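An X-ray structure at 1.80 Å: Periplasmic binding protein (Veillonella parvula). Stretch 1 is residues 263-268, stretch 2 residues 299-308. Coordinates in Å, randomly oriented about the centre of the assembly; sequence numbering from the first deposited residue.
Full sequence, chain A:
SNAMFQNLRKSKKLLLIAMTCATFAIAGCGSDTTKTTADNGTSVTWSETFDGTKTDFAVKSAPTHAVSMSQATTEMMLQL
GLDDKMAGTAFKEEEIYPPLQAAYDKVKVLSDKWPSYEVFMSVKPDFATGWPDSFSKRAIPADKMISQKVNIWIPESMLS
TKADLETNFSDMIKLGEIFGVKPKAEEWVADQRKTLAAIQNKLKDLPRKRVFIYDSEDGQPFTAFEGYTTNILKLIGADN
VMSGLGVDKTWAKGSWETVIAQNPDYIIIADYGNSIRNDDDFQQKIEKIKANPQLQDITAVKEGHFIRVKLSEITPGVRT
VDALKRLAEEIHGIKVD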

# COMPACT_ATOMS: atom_id res chain seq x y z
N ASN A 263 0.30 4.14 25.40
CA ASN A 263 -1.13 4.30 25.69
C ASN A 263 -1.93 4.89 24.53
O ASN A 263 -2.45 6.00 24.64
CB ASN A 263 -1.31 5.18 26.93
CG ASN A 263 -2.67 5.01 27.58
OD1 ASN A 263 -3.37 4.03 27.31
ND2 ASN A 263 -3.06 5.96 28.43
N PRO A 264 -2.03 4.17 23.41
CA PRO A 264 -2.75 4.74 22.27
C PRO A 264 -4.24 4.98 22.52
O PRO A 264 -4.87 4.25 23.30
CB PRO A 264 -2.59 3.68 21.18
CG PRO A 264 -2.36 2.39 21.96
CD PRO A 264 -1.56 2.80 23.15
N ASP A 265 -4.79 6.01 21.87
CA ASP A 265 -6.23 6.31 21.89
C ASP A 265 -7.02 5.32 21.03
O ASP A 265 -8.16 4.97 21.37
CB ASP A 265 -6.47 7.72 21.34
CG ASP A 265 -5.86 8.80 22.22
OD1 ASP A 265 -6.15 8.78 23.43
OD2 ASP A 265 -5.07 9.64 21.72
N TYR A 266 -6.44 4.89 19.92
CA TYR A 266 -7.11 3.97 18.99
C TYR A 266 -6.17 2.85 18.60
O TYR A 266 -4.96 3.05 18.50
CB TYR A 266 -7.61 4.70 17.72
CG TYR A 266 -8.70 5.68 18.02
CD1 TYR A 266 -10.03 5.36 17.83
CD2 TYR A 266 -8.40 6.92 18.56
CE1 TYR A 266 -11.04 6.26 18.15
CE2 TYR A 266 -9.39 7.82 18.89
CZ TYR A 266 -10.71 7.48 18.69
OH TYR A 266 -11.69 8.38 19.03
N ILE A 267 -6.72 1.66 18.38
CA ILE A 267 -5.95 0.57 17.81
C ILE A 267 -6.52 0.22 16.44
O ILE A 267 -7.69 -0.14 16.30
CB ILE A 267 -5.97 -0.69 18.73
CG1 ILE A 267 -5.18 -0.41 20.02
CG2 ILE A 267 -5.38 -1.88 18.00
CD1 ILE A 267 -5.46 -1.42 21.13
N ILE A 268 -5.69 0.35 15.41
CA ILE A 268 -6.12 0.09 14.05
C ILE A 268 -5.67 -1.31 13.70
O ILE A 268 -4.49 -1.63 13.77
CB ILE A 268 -5.48 1.11 13.08
CG1 ILE A 268 -5.96 2.53 13.40
CG2 ILE A 268 -5.81 0.76 11.64
CD1 ILE A 268 -5.11 3.65 12.75
N THR A 299 -5.89 2.99 26.99
CA THR A 299 -7.07 3.81 26.68
C THR A 299 -7.94 3.22 25.56
O THR A 299 -9.14 3.06 25.73
CB THR A 299 -6.66 5.24 26.31
OG1 THR A 299 -6.06 5.85 27.45
CG2 THR A 299 -7.87 6.05 25.89
N ALA A 300 -7.32 2.90 24.42
CA ALA A 300 -8.04 2.28 23.31
C ALA A 300 -8.81 1.02 23.74
O ALA A 300 -9.94 0.79 23.30
CB ALA A 300 -7.08 1.95 22.17
N VAL A 301 -8.21 0.21 24.60
CA VAL A 301 -8.86 -1.01 25.04
C VAL A 301 -10.04 -0.71 25.96
O VAL A 301 -11.13 -1.26 25.78
CB VAL A 301 -7.86 -1.95 25.75
CG1 VAL A 301 -8.57 -3.19 26.27
CG2 VAL A 301 -6.74 -2.35 24.78
N LYS A 302 -9.83 0.18 26.93
CA LYS A 302 -10.88 0.53 27.88
C LYS A 302 -12.07 1.16 27.18
O LYS A 302 -13.21 0.93 27.56
CB LYS A 302 -10.37 1.50 28.95
CG LYS A 302 -9.38 0.90 29.94
CD LYS A 302 -9.08 1.86 31.10
CE LYS A 302 -8.26 3.06 30.64
NZ LYS A 302 -7.81 3.89 31.80
N GLU A 303 -11.80 1.97 26.16
CA GLU A 303 -12.86 2.71 25.47
C GLU A 303 -13.41 1.97 24.24
O GLU A 303 -14.34 2.45 23.59
CB GLU A 303 -12.38 4.12 25.08
CG GLU A 303 -12.11 4.98 26.32
CD GLU A 303 -11.51 6.33 26.00
OE1 GLU A 303 -11.18 6.59 24.82
OE2 GLU A 303 -11.37 7.15 26.94
N GLY A 304 -12.82 0.83 23.92
CA GLY A 304 -13.28 0.03 22.78
C GLY A 304 -13.03 0.72 21.45
O GLY A 304 -13.82 0.61 20.52
N HIS A 305 -11.91 1.42 21.37
CA HIS A 305 -11.54 2.14 20.15
C HIS A 305 -10.76 1.25 19.19
O HIS A 305 -9.54 1.42 19.01
CB HIS A 305 -10.70 3.36 20.51
CG HIS A 305 -11.47 4.47 21.15
ND1 HIS A 305 -12.84 4.63 20.99
CD2 HIS A 305 -11.08 5.51 21.93
CE1 HIS A 305 -13.24 5.69 21.65
NE2 HIS A 305 -12.19 6.25 22.23
N PHE A 306 -11.46 0.31 18.56
CA PHE A 306 -10.86 -0.59 17.57
C PHE A 306 -11.33 -0.21 16.18
O PHE A 306 -12.54 -0.11 15.93
CB PHE A 306 -11.26 -2.04 17.86
CG PHE A 306 -10.82 -2.53 19.22
CD1 PHE A 306 -9.48 -2.77 19.48
CD2 PHE A 306 -11.75 -2.73 20.24
CE1 PHE A 306 -9.06 -3.21 20.74
CE2 PHE A 306 -11.34 -3.17 21.50
CZ PHE A 306 -10.00 -3.42 21.75
N ILE A 307 -10.39 -0.03 15.26
CA ILE A 307 -10.69 0.44 13.91
C ILE A 307 -10.17 -0.54 12.86
O ILE A 307 -9.01 -0.95 12.89
CB ILE A 307 -10.05 1.81 13.68
CG1 ILE A 307 -10.71 2.83 14.62
CG2 ILE A 307 -10.23 2.26 12.24
CD1 ILE A 307 -10.13 4.17 14.50
N ARG A 308 -11.05 -0.92 11.95
CA ARG A 308 -10.73 -1.95 10.95
C ARG A 308 -10.16 -1.34 9.69
O ARG A 308 -10.71 -0.37 9.16
CB ARG A 308 -12.02 -2.69 10.60
CG ARG A 308 -11.86 -3.84 9.61
CD ARG A 308 -13.22 -4.41 9.29
NE ARG A 308 -13.14 -5.60 8.45
CZ ARG A 308 -13.01 -5.55 7.13
NH1 ARG A 308 -12.94 -4.38 6.52
NH2 ARG A 308 -12.96 -6.68 6.42
O HOH W 1 -9.47 8.20 23.31

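The firmest polar contacts between the two stretches tie a loop to a helix and a strand to a strand. Where stretch 1 leaves a helix, Asn263 adopts positive phi, a conformation asparagine tolerates well, and its side chain carries OD1 to within 2.7 Å of Thr299 N in a nearly linear hydrogen bond. Thr299 OG1 adds a weak bond to Asn263 OD1 at 3.3 Å. One residue on, Ala300 N donates to Pro264 O at 3.0 Å, so two successive amides of the helix, those of Thr299 and Ala300, find acceptors in the loop.

The strands pair in parallel through Ile267, whose backbone reaches both neighbours of Phe306: Ile267 N donates to His305 O and Ile307 N to Ile267 O, each at 2.9 Å. Between helix and strand, Gly304 supplies the positive phi of a Schellman motif, a conformation that favours glycine.

Packing follows from the alternation of the strands. Ile267 and Phe306 share one face of the sheet, where Ile267 CD1 lies 4.0 Å from both Phe306 CE1 and Val301 CG2. Ala300 points toward stretch 1, and its small methyl lets the helix come close: CB sits 3.7 Å from Ile267 CG1 and 3.3 Å from Asp265 O. That carbonyl oxygen is buried without a hydrogen-bonding partner, although Ala300 CA approaches Asp265 O at 3.3 Å in a CA-H...O contact.

On the other face, Ile268 CG1 packs 4.2 Å from Ile307 CB; the branched side chains suit both extended backbone and a buried apolar setting. Ile307 CD1 also reaches Tyr266 CD1 at 3.5 Å. The flat rings of Tyr266 and His305, both partly exposed, lie face to face in an offset stack, their planes only 13° apart. Farther out, a water donates to Glu303 OE1 and, weakly, to Asp265 OD1. Altogether the contact buries 609 Å², counting both sides.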